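Local structure of monoamine oxidase regulatory protein, putative (Archaeoglobus fulgidus, 1Q6W) at residues A9-S17 and L84-V92; V71-V79 and D111-V119. The protein is of unconfirmed function but has the hot dog fold of MaoC-like dehydratases, and so probably acts as a hydratase or dehydratase on thioester substrates such as acyl-CoAs. All coordinates share one frame; numbering follows the deposited sequence.

Interaction 1 of 2, residues A9-S17 and L84-V92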
ATOM      1  N   ALA A   9       5.148   1.723  25.645  1.00 91.04           N
ATOM      2  CA  ALA A   9       5.273   3.131  25.149  1.00 89.82           C
ATOM      3  C   ALA A   9       5.855   4.085  26.214  1.00 89.72           C
ATOM      4  O   ALA A   9       5.386   4.121  27.352  1.00 89.84           O
ATOM      5  CB  ALA A   9       3.905   3.619  24.694  1.00 90.33           C
ATOM      6  N   ARG A  10       6.873   4.860  25.845  1.00 76.53           N
ATOM      7  CA  ARG A  10       7.509   5.791  26.790  1.00 76.39           C
ATOM      8  C   ARG A  10       6.781   7.146  26.839  1.00 77.03           C
ATOM      9  O   ARG A  10       5.675   7.252  27.386  1.00 75.05           O
ATOM     10  CB  ARG A  10       8.977   6.043  26.398  1.00140.59           C
ATOM     11  CG  ARG A  10       9.838   4.802  26.110  1.00139.91           C
ATOM     12  CD  ARG A  10      11.216   5.242  25.583  1.00141.15           C
ATOM     13  NE  ARG A  10      12.013   4.185  24.950  1.00142.12           N
ATOM     14  CZ  ARG A  10      12.614   3.188  25.596  1.00142.15           C
ATOM     15  NH1 ARG A  10      12.514   3.090  26.916  1.00143.69           N
ATOM     16  NH2 ARG A  10      13.334   2.297  24.923  1.00140.77           N
ATOM     17  N   ASN A  11       7.420   8.175  26.271  1.00 98.80           N
ATOM     18  CA  ASN A  11       6.861   9.530  26.221  1.00 99.17           C
ATOM     19  C   ASN A  11       6.592   9.925  24.780  1.00 99.77           C
ATOM     20  O   ASN A  11       7.211   9.392  23.863  1.00100.54           O
ATOM     21  CB  ASN A  11       7.830  10.536  26.841  1.00112.61           C
ATOM     22  CG  ASN A  11       7.991  10.342  28.331  1.00113.37           C
ATOM     23  OD1 ASN A  11       7.070  10.600  29.110  1.00112.56           O
ATOM     24  ND2 ASN A  11       9.164   9.872  28.740  1.00114.45           N
ATOM     25  N   PRO A  12       5.669  10.874  24.558  1.00 95.86           N
ATOM     26  CA  PRO A  12       5.363  11.294  23.185  1.00 93.44           C
ATOM     27  C   PRO A  12       6.502  12.012  22.486  1.00 89.62           C
ATOM     28  O   PRO A  12       7.338  12.639  23.127  1.00 90.57           O
ATOM     29  CB  PRO A  12       4.129  12.187  23.356  1.00 61.27           C
ATOM     30  CG  PRO A  12       4.325  12.769  24.724  1.00 64.58           C
ATOM     31  CD  PRO A  12       4.812  11.581  25.530  1.00 61.87           C
ATOM     32  N   ILE A  13       6.530  11.897  21.166  1.00 70.79           N
ATOM     33  CA  ILE A  13       7.550  12.555  20.367  1.00 67.30           C
ATOM     34  C   ILE A  13       6.883  13.626  19.536  1.00 63.61           C
ATOM     35  O   ILE A  13       5.928  13.356  18.823  1.00 62.64           O
ATOM     36  CB  ILE A  13       8.258  11.581  19.402  1.00 95.44           C
ATOM     37  CG1 ILE A  13       7.224  10.677  18.728  1.00 97.53           C
ATOM     38  CG2 ILE A  13       9.327  10.804  20.143  1.00 95.06           C
ATOM     39  CD1 ILE A  13       7.805   9.792  17.645  1.00100.45           C
ATOM     40  N   TYR A  14       7.386  14.847  19.633  1.00 49.35           N
ATOM     41  CA  TYR A  14       6.821  15.938  18.860  1.00 45.10           C
ATOM     42  C   TYR A  14       7.686  16.237  17.631  1.00 43.26           C
ATOM     43  O   TYR A  14       8.800  15.733  17.506  1.00 43.72           O
ATOM     44  CB  TYR A  14       6.676  17.177  19.743  1.00 66.62           C
ATOM     45  CG  TYR A  14       5.812  16.941  20.957  1.00 60.43           C
ATOM     46  CD1 TYR A  14       6.352  16.440  22.140  1.00 57.51           C
ATOM     47  CD2 TYR A  14       4.442  17.194  20.916  1.00 58.11           C
ATOM     48  CE1 TYR A  14       5.545  16.198  23.254  1.00 52.81           C
ATOM     49  CE2 TYR A  14       3.632  16.955  22.016  1.00 54.22           C
ATOM     50  CZ  TYR A  14       4.188  16.460  23.183  1.00 52.76           C
ATOM     51  OH  TYR A  14       3.386  16.246  24.281  1.00 52.02           O
ATOM     52  N   PHE A  15       7.156  17.051  16.730  1.00 58.19           N
ATOM     53  CA  PHE A  15       7.855  17.415  15.507  1.00 58.29           C
ATOM     54  C   PHE A  15       9.315  17.808  15.728  1.00 58.85           C
ATOM     55  O   PHE A  15      10.210  17.331  15.028  1.00 57.92           O
ATOM     56  CB  PHE A  15       7.108  18.554  14.818  1.00 64.97           C
ATOM     57  CG  PHE A  15       7.649  18.904  13.464  1.00 63.87           C
ATOM     58  CD1 PHE A  15       7.718  17.948  12.459  1.00 61.93           C
ATOM     59  CD2 PHE A  15       8.075  20.194  13.184  1.00 62.31           C
ATOM     60  CE1 PHE A  15       8.200  18.273  11.200  1.00 61.41           C
ATOM     61  CE2 PHE A  15       8.556  20.522  11.930  1.00 61.87           C
ATOM     62  CZ  PHE A  15       8.618  19.557  10.935  1.00 61.75           C
ATOM     63  N   GLU A  16       9.553  18.673  16.709  1.00 79.68           N
ATOM     64  CA  GLU A  16      10.899  19.152  17.014  1.00 80.44           C
ATOM     65  C   GLU A  16      11.849  18.080  17.524  1.00 77.00           C
ATOM     66  O   GLU A  16      13.061  18.228  17.412  1.00 75.29           O
ATOM     67  CB  GLU A  16      10.838  20.314  18.019  1.00 71.50           C
ATOM     68  CG  GLU A  16       9.562  20.390  18.848  1.00 80.92           C
ATOM     69  CD  GLU A  16       8.397  21.026  18.096  1.00 87.23           C
ATOM     70  OE1 GLU A  16       7.953  20.466  17.076  1.00 94.01           O
ATOM     71  OE2 GLU A  16       7.918  22.094  18.522  1.00 94.60           O
ATOM     72  N   SER A  17      11.303  17.006  18.084  1.00 58.03           N
ATOM     73  CA  SER A  17      12.120  15.907  18.605  1.00 56.30           C
ATOM     74  C   SER A  17      12.686  15.039  17.480  1.00 54.90           C
ATOM     75  O   SER A  17      13.747  14.438  17.628  1.00 57.43           O
ATOM     76  CB  SER A  17      11.294  15.016  19.533  1.00 94.33           C
ATOM     77  OG  SER A  17      10.805  15.744  20.640  1.00 92.48           O
ATOM     78  N   LEU A  84       5.578   2.197  18.103  1.00 27.81           N
ATOM     79  CA  LEU A  84       4.482   1.881  19.011  1.00 28.16           C
ATOM     80  C   LEU A  84       4.920   1.394  20.386  1.00 31.43           C
ATOM     81  O   LEU A  84       4.245   1.653  21.388  1.00 30.33           O
ATOM     82  CB  LEU A  84       3.613   0.803  18.390  1.00 26.57           C
ATOM     83  CG  LEU A  84       2.176   1.148  18.044  1.00 27.41           C
ATOM     84  CD1 LEU A  84       2.034   2.636  17.744  1.00 25.48           C
ATOM     85  CD2 LEU A  84       1.771   0.267  16.845  1.00 25.63           C
ATOM     86  N   SER A  85       6.037   0.676  20.451  1.00 43.74           N
ATOM     87  CA  SER A  85       6.483   0.177  21.738  1.00 45.80           C
ATOM     88  C   SER A  85       7.558   1.018  22.398  1.00 46.97           C
ATOM     89  O   SER A  85       8.131   0.617  23.402  1.00 49.34           O
ATOM     90  CB  SER A  85       6.940  -1.273  21.608  1.00 56.34           C
ATOM     91  OG  SER A  85       7.720  -1.426  20.451  1.00 55.69           O
ATOM     92  N   ASN A  86       7.824   2.194  21.848  1.00 39.75           N
ATOM     93  CA  ASN A  86       8.827   3.073  22.429  1.00 41.94           C
ATOM     94  C   ASN A  86       8.362   4.504  22.635  1.00 42.54           C
ATOM     95  O   ASN A  86       9.026   5.272  23.331  1.00 44.71           O
ATOM     96  CB  ASN A  86      10.099   3.093  21.584  1.00 52.90           C
ATOM     97  CG  ASN A  86      10.933   1.858  21.770  1.00 56.18           C
ATOM     98  OD1 ASN A  86      10.647   0.811  21.197  1.00 57.72           O
ATOM     99  ND2 ASN A  86      11.974   1.967  22.588  1.00 58.13           N
ATOM    100  N   TYR A  87       7.232   4.878  22.039  1.00 36.48           N
ATOM    101  CA  TYR A  87       6.741   6.249  22.185  1.00 35.59           C
ATOM    102  C   TYR A  87       5.248   6.337  22.334  1.00 35.43           C
ATOM    103  O   TYR A  87       4.523   5.401  21.986  1.00 34.53           O
ATOM    104  CB  TYR A  87       7.132   7.081  20.977  1.00 43.97           C
ATOM    105  CG  TYR A  87       8.609   7.148  20.727  1.00 43.69           C
ATOM    106  CD1 TYR A  87       9.432   7.934  21.532  1.00 41.63           C
ATOM    107  CD2 TYR A  87       9.188   6.435  19.676  1.00 43.43           C
ATOM    108  CE1 TYR A  87      10.800   8.016  21.293  1.00 42.59           C
ATOM    109  CE2 TYR A  87      10.559   6.507  19.430  1.00 45.00           C
ATOM    110  CZ  TYR A  87      11.357   7.301  20.242  1.00 44.56           C
ATOM    111  OH  TYR A  87      12.703   7.384  20.008  1.00 47.28           O
ATOM    112  N   ASP A  88       4.796   7.467  22.857  1.00 60.53           N
ATOM    113  CA  ASP A  88       3.374   7.715  23.001  1.00 62.13           C
ATOM    114  C   ASP A  88       3.046   8.349  21.661  1.00 57.68           C
ATOM    115  O   ASP A  88       3.421   9.486  21.393  1.00 58.06           O
ATOM    116  CB  ASP A  88       3.101   8.695  24.146  1.00 74.77           C
ATOM    117  CG  ASP A  88       1.637   9.089  24.243  1.00 76.78           C
ATOM    118  OD1 ASP A  88       1.265   9.746  25.237  1.00 80.51           O
ATOM    119  OD2 ASP A  88       0.860   8.751  23.326  1.00 77.16           O
ATOM    120  N   VAL A  89       2.358   7.607  20.815  1.00 36.29           N
ATOM    121  CA  VAL A  89       2.040   8.101  19.488  1.00 34.39           C
ATOM    122  C   VAL A  89       0.827   9.034  19.384  1.00 32.76           C
ATOM    123  O   VAL A  89       0.288   9.223  18.300  1.00 33.41           O
ATOM    124  CB  VAL A  89       1.870   6.914  18.507  1.00 19.24           C
ATOM    125  CG1 VAL A  89       3.132   6.069  18.540  1.00 19.18           C
ATOM    126  CG2 VAL A  89       0.619   6.061  18.891  1.00 17.49           C
ATOM    127  N   SER A  90       0.407   9.627  20.496  1.00 40.67           N
ATOM    128  CA  SER A  90      -0.731  10.546  20.448  1.00 41.75           C
ATOM    129  C   SER A  90      -0.378  11.777  19.616  1.00 41.86           C
ATOM    130  O   SER A  90      -1.261  12.485  19.136  1.00 42.07           O
ATOM    131  CB  SER A  90      -1.160  10.984  21.853  1.00 35.04           C
ATOM    132  OG  SER A  90      -0.065  11.451  22.601  1.00 36.17           O
ATOM    133  N   SER A  91       0.917  12.024  19.434  1.00 36.10           N
ATOM    134  CA  SER A  91       1.376  13.171  18.646  1.00 34.04           C
ATOM    135  C   SER A  91       1.387  12.870  17.147  1.00 35.44           C
ATOM    136  O   SER A  91       1.539  13.777  16.327  1.00 33.48           O
ATOM    137  CB  SER A  91       2.768  13.582  19.088  1.00 42.44           C
ATOM    138  OG  SER A  91       3.622  12.458  19.097  1.00 46.17           O
ATOM    139  N   VAL A  92       1.243  11.591  16.789  1.00 40.43           N
ATOM    140  CA  VAL A  92       1.208  11.192  15.391  1.00 37.93           C
ATOM    141  C   VAL A  92      -0.235  11.396  14.956  1.00 40.10           C
ATOM    142  O   VAL A  92      -1.091  10.554  15.199  1.00 41.86           O
ATOM    143  CB  VAL A  92       1.598   9.711  15.204  1.00 21.85           C
ATOM    144  CG1 VAL A  92       1.624   9.365  13.732  1.00 21.92           C
ATOM    145  CG2 VAL A  92       2.966   9.450  15.808  1.00 20.56           C
TER
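The Asx turn at Asp88, against which Pro12 rests, lies in the loop that leads from the central helix of the hot dog fold into strand 92-103, and it illustrates how one loop can carry an N-terminal segment on its surface. Asp88 OD2 accepts two bonds from Ser90, from OG at 2.9 Å and from the backbone N at 3.0 Å, both arriving on the same face of the carboxylate and well out of its plane. With CG anti to the backbone N (chi1 174°), the carboxylate folds back over this turn, while CB lies 3.6 Å from Pro12 CD and the two side chains meet at a slant. Replacing the aspartate by an alanine removes OD2 and would probably leave the hydroxyl and backbone N of Ser90 without their acceptor, setting the turn free to shift beneath the proline.

The backbones are joined more lightly: the bond from Asp88 N to Asn11 O (3.2 Å) is weak, as is that from Arg10 N to Asn86 O at 3.3 Å. Asn11 O also sits at the edge of the Tyr87 ring, in its plane. Over one face of this ring, toward the rim, comes Ile13 CD1, 4.1 Å from Tyr87 CG, and Asn86 CB lies over the other. Farther along, Ser91 OG donates to Ile13 O; its modelled length is too short to be trusted.

Beyond the contact, Phe15 pairs through its backbone with Arg156 of strand 145-156 and forms a cation-pi contact with Lys122 of strand 112-126. From the second subunit, Phe47 packs on Leu84 and Phe55 on Ser90.

Interaction 2 of 2, residues V71-V79 and D111-V119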
ATOM      1  N   VAL A  71       4.063  -6.709   0.661  1.00 32.79           N
ATOM      2  CA  VAL A  71       5.392  -6.415   1.173  1.00 30.71           C
ATOM      3  C   VAL A  71       5.452  -5.006   1.765  1.00 32.80           C
ATOM      4  O   VAL A  71       6.081  -4.773   2.807  1.00 33.91           O
ATOM      5  CB  VAL A  71       6.463  -6.546   0.069  1.00 21.61           C
ATOM      6  CG1 VAL A  71       7.835  -6.336   0.675  1.00 20.81           C
ATOM      7  CG2 VAL A  71       6.386  -7.933  -0.579  1.00 18.29           C
ATOM      8  N   LEU A  72       4.791  -4.066   1.101  1.00 21.61           N
ATOM      9  CA  LEU A  72       4.782  -2.696   1.571  1.00 21.01           C
ATOM     10  C   LEU A  72       4.064  -2.615   2.919  1.00 20.98           C
ATOM     11  O   LEU A  72       4.557  -2.009   3.858  1.00 21.02           O
ATOM     12  CB  LEU A  72       4.104  -1.794   0.533  1.00 19.32           C
ATOM     13  CG  LEU A  72       4.068  -0.288   0.845  1.00 19.98           C
ATOM     14  CD1 LEU A  72       5.475   0.219   1.177  1.00 16.14           C
ATOM     15  CD2 LEU A  72       3.469   0.474  -0.339  1.00 18.14           C
ATOM     16  N   SER A  73       2.904  -3.249   3.009  1.00 25.69           N
ATOM     17  CA  SER A  73       2.121  -3.263   4.238  1.00 25.91           C
ATOM     18  C   SER A  73       2.883  -3.907   5.399  1.00 27.68           C
ATOM     19  O   SER A  73       2.930  -3.356   6.503  1.00 27.99           O
ATOM     20  CB  SER A  73       0.809  -4.012   4.025  1.00 34.69           C
ATOM     21  OG  SER A  73      -0.044  -3.288   3.162  1.00 39.62           O
ATOM     22  N   ILE A  74       3.469  -5.079   5.161  1.00 18.06           N
ATOM     23  CA  ILE A  74       4.222  -5.720   6.214  1.00 16.16           C
ATOM     24  C   ILE A  74       5.395  -4.848   6.638  1.00 18.77           C
ATOM     25  O   ILE A  74       5.690  -4.724   7.816  1.00 18.53           O
ATOM     26  CB  ILE A  74       4.719  -7.111   5.793  1.00 17.00           C
ATOM     27  CG1 ILE A  74       3.513  -8.074   5.645  1.00 15.98           C
ATOM     28  CG2 ILE A  74       5.699  -7.640   6.845  1.00 17.68           C
ATOM     29  CD1 ILE A  74       3.888  -9.520   5.326  1.00 13.59           C
ATOM     30  N   ALA A  75       6.047  -4.207   5.670  1.00 37.54           N
ATOM     31  CA  ALA A  75       7.188  -3.329   5.950  1.00 36.60           C
ATOM     32  C   ALA A  75       6.787  -2.171   6.856  1.00 36.62           C
ATOM     33  O   ALA A  75       7.341  -2.014   7.942  1.00 36.31           O
ATOM     34  CB  ALA A  75       7.759  -2.798   4.655  1.00 31.12           C
ATOM     35  N   LEU A  76       5.835  -1.353   6.405  1.00 19.99           N
ATOM     36  CA  LEU A  76       5.384  -0.233   7.213  1.00 23.63           C
ATOM     37  C   LEU A  76       4.968  -0.730   8.598  1.00 26.38           C
ATOM     38  O   LEU A  76       5.206  -0.081   9.612  1.00 25.15           O
ATOM     39  CB  LEU A  76       4.216   0.447   6.536  1.00 19.28           C
ATOM     40  CG  LEU A  76       4.591   1.172   5.236  1.00 26.61           C
ATOM     41  CD1 LEU A  76       3.338   1.669   4.507  1.00 23.98           C
ATOM     42  CD2 LEU A  76       5.552   2.344   5.555  1.00 23.11           C
ATOM     43  N   GLY A  77       4.375  -1.919   8.622  1.00 26.15           N
ATOM     44  CA  GLY A  77       3.918  -2.495   9.858  1.00 26.74           C
ATOM     45  C   GLY A  77       5.015  -2.811  10.833  1.00 31.65           C
ATOM     46  O   GLY A  77       4.915  -2.442  11.995  1.00 31.32           O
HETATM   47  N   MSE A  78       6.064  -3.490  10.394  1.00 44.18           N
HETATM   48  CA  MSE A  78       7.108  -3.829  11.335  1.00 47.40           C
HETATM   49  C   MSE A  78       7.895  -2.609  11.804  1.00 45.80           C
HETATM   50  O   MSE A  78       8.529  -2.636  12.859  1.00 44.75           O
HETATM   51  CB  MSE A  78       8.021  -4.930  10.776  1.00111.57           C
HETATM   52  CG  MSE A  78       8.648  -4.660   9.424  1.00121.19           C
HETATM   53 SE   MSE A  78       9.634  -6.212   8.753  1.00136.53          SE
HETATM   54  CE  MSE A  78       8.672  -6.520   7.118  1.00141.66           C
ATOM     55  N   VAL A  79       7.826  -1.525  11.041  1.00 42.54           N
ATOM     56  CA  VAL A  79       8.517  -0.292  11.417  1.00 42.14           C
ATOM     57  C   VAL A  79       7.697   0.426  12.475  1.00 42.89           C
ATOM     58  O   VAL A  79       8.242   0.934  13.453  1.00 44.15           O
ATOM     59  CB  VAL A  79       8.711   0.656  10.188  1.00 23.47           C
ATOM     60  CG1 VAL A  79       8.902   2.090  10.636  1.00 15.88           C
ATOM     61  CG2 VAL A  79       9.940   0.209   9.391  1.00 19.21           C
ATOM     62  N   ASP A 111      11.176 -16.266   1.455  1.00 34.81           N
ATOM     63  CA  ASP A 111      12.073 -15.167   1.751  1.00 35.48           C
ATOM     64  C   ASP A 111      11.755 -14.512   3.084  1.00 35.70           C
ATOM     65  O   ASP A 111      10.599 -14.500   3.536  1.00 33.87           O
ATOM     66  CB  ASP A 111      12.012 -14.115   0.635  1.00 50.66           C
ATOM     67  CG  ASP A 111      12.569 -14.624  -0.695  1.00 53.69           C
ATOM     68  OD1 ASP A 111      12.464 -13.900  -1.718  1.00 53.47           O
ATOM     69  OD2 ASP A 111      13.111 -15.749  -0.714  1.00 55.69           O
ATOM     70  N   THR A 112      12.796 -13.965   3.706  1.00 42.66           N
ATOM     71  CA  THR A 112      12.661 -13.276   4.980  1.00 44.78           C
ATOM     72  C   THR A 112      12.983 -11.812   4.729  1.00 44.02           C
ATOM     73  O   THR A 112      14.123 -11.461   4.457  1.00 45.78           O
ATOM     74  CB  THR A 112      13.637 -13.846   6.020  1.00 45.77           C
ATOM     75  OG1 THR A 112      13.388 -15.244   6.181  1.00 45.42           O
ATOM     76  CG2 THR A 112      13.469 -13.146   7.357  1.00 43.03           C
ATOM     77  N   ILE A 113      11.974 -10.955   4.824  1.00 33.44           N
ATOM     78  CA  ILE A 113      12.187  -9.542   4.571  1.00 33.46           C
ATOM     79  C   ILE A 113      12.376  -8.710   5.832  1.00 32.01           C
ATOM     80  O   ILE A 113      11.830  -9.025   6.882  1.00 32.35           O
ATOM     81  CB  ILE A 113      11.027  -8.962   3.765  1.00 33.72           C
ATOM     82  CG1 ILE A 113       9.731  -9.086   4.562  1.00 31.54           C
ATOM     83  CG2 ILE A 113      10.909  -9.700   2.439  1.00 36.78           C
ATOM     84  CD1 ILE A 113       8.551  -8.462   3.887  1.00 24.67           C
ATOM     85  N   ALA A 114      13.174  -7.654   5.717  1.00 40.16           N
ATOM     86  CA  ALA A 114      13.455  -6.755   6.829  1.00 39.25           C
ATOM     87  C   ALA A 114      13.363  -5.326   6.315  1.00 38.11           C
ATOM     88  O   ALA A 114      13.926  -4.989   5.271  1.00 37.95           O
ATOM     89  CB  ALA A 114      14.818  -7.014   7.363  1.00 22.95           C
ATOM     90  N   ALA A 115      12.654  -4.483   7.052  1.00 31.35           N
ATOM     91  CA  ALA A 115      12.473  -3.115   6.630  1.00 33.56           C
ATOM     92  C   ALA A 115      13.116  -2.130   7.579  1.00 35.70           C
ATOM     93  O   ALA A 115      13.252  -2.392   8.771  1.00 37.07           O
ATOM     94  CB  ALA A 115      10.992  -2.811   6.509  1.00 25.28           C
ATOM     95  N   SER A 116      13.502  -0.987   7.035  1.00 39.37           N
ATOM     96  CA  SER A 116      14.099   0.067   7.825  1.00 39.84           C
ATOM     97  C   SER A 116      13.533   1.383   7.323  1.00 39.54           C
ATOM     98  O   SER A 116      13.231   1.519   6.131  1.00 38.33           O
ATOM     99  CB  SER A 116      15.624   0.058   7.669  1.00 57.42           C
ATOM    100  OG  SER A 116      16.015   0.319   6.330  1.00 58.77           O
ATOM    101  N   ALA A 117      13.370   2.336   8.231  1.00 30.11           N
ATOM    102  CA  ALA A 117      12.880   3.647   7.857  1.00 31.07           C
ATOM    103  C   ALA A 117      13.870   4.713   8.361  1.00 32.88           C
ATOM    104  O   ALA A 117      14.397   4.609   9.475  1.00 32.95           O
ATOM    105  CB  ALA A 117      11.522   3.867   8.447  1.00 48.78           C
ATOM    106  N   GLU A 118      14.124   5.728   7.546  1.00 43.14           N
ATOM    107  CA  GLU A 118      15.048   6.780   7.942  1.00 44.04           C
ATOM    108  C   GLU A 118      14.425   8.148   7.698  1.00 42.30           C
ATOM    109  O   GLU A 118      13.813   8.375   6.659  1.00 42.14           O
ATOM    110  CB  GLU A 118      16.350   6.650   7.159  1.00 65.50           C
ATOM    111  CG  GLU A 118      17.380   7.679   7.513  1.00 74.12           C
ATOM    112  CD  GLU A 118      18.634   7.533   6.688  1.00 80.58           C
ATOM    113  OE1 GLU A 118      19.582   8.328   6.902  1.00 84.96           O
ATOM    114  OE2 GLU A 118      18.671   6.620   5.827  1.00 85.89           O
ATOM    115  N   VAL A 119      14.558   9.053   8.663  1.00 28.86           N
ATOM    116  CA  VAL A 119      14.003  10.385   8.492  1.00 27.35           C
ATOM    117  C   VAL A 119      14.860  11.130   7.487  1.00 28.58           C
ATOM    118  O   VAL A 119      16.074  11.281   7.683  1.00 30.87           O
ATOM    119  CB  VAL A 119      13.995  11.180   9.809  1.00 28.08           C
ATOM    120  CG1 VAL A 119      13.427  12.591   9.560  1.00 22.88           C
ATOM    121  CG2 VAL A 119      13.193  10.417  10.870  1.00 24.20           C
TER
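No ring or other flat side chain enters where Ile113, Ala115 and Ala117 meet Val71, Ala75, Met78 and Val79; the faces in question are those of the helix and the sheet, and they join mainly through aliphatic groups, with no hydrogen bond between them. The small residues at the centre are consistent with the close approach of the two elements. Ala75 CB meets Ala115 CB at 3.7 Å, and the short axes of helix and strand approach to 7.6 Å, crossing at -59°.

Either side of this alanine pair the side chains are longer. Ile113 has CG1 between its backbone N and carbonyl carbon (chi1 62°), which raises CD1 to the helix; there it lies 3.9 Å from Val71 CG1, with Ile74 CG2 a little farther off. Selenomethionine Met78 bends at its last torsion (120°) and brings CE across Ile113, 3.8 Å from CD1, although it is poorly ordered. At the other end Val79 lays both branches against the methyl of Ala117, CG1 at 3.8 Å and CG2 at 4.1 Å from Ala117 CB.

Alternation along the strand turns Ala114 and Ser116 away from the helix; their side chains touch Pro28 and Glu25 of the neighbouring strand 23-30. Val138 of strand 129-139 and Tyr151 of strand 145-156 continue the bed under the helix, touching Ala75 and Val79, and Leu42 of the second subunit packs on Ile74.

The two interactions show how a single helix can serve both the core and the margin of a hot dog fold. Interaction 2 is built from helix 68-84 where it lies on the sheet, and its centre is about 4 Å from the centre of the chain; that of interaction 1, which begins where the helix runs out, is about 19 Å from the same point. Their centres are 19 Å apart and their nearest atoms about 6 Å, without touching. Strand 112-126 gives a second connection, since it supplies both Ile113 to Ala117 and, farther on, the Lys122 that meets Phe15. Both contacts also border the second subunit. Neither can be tied to an active site from its geometry.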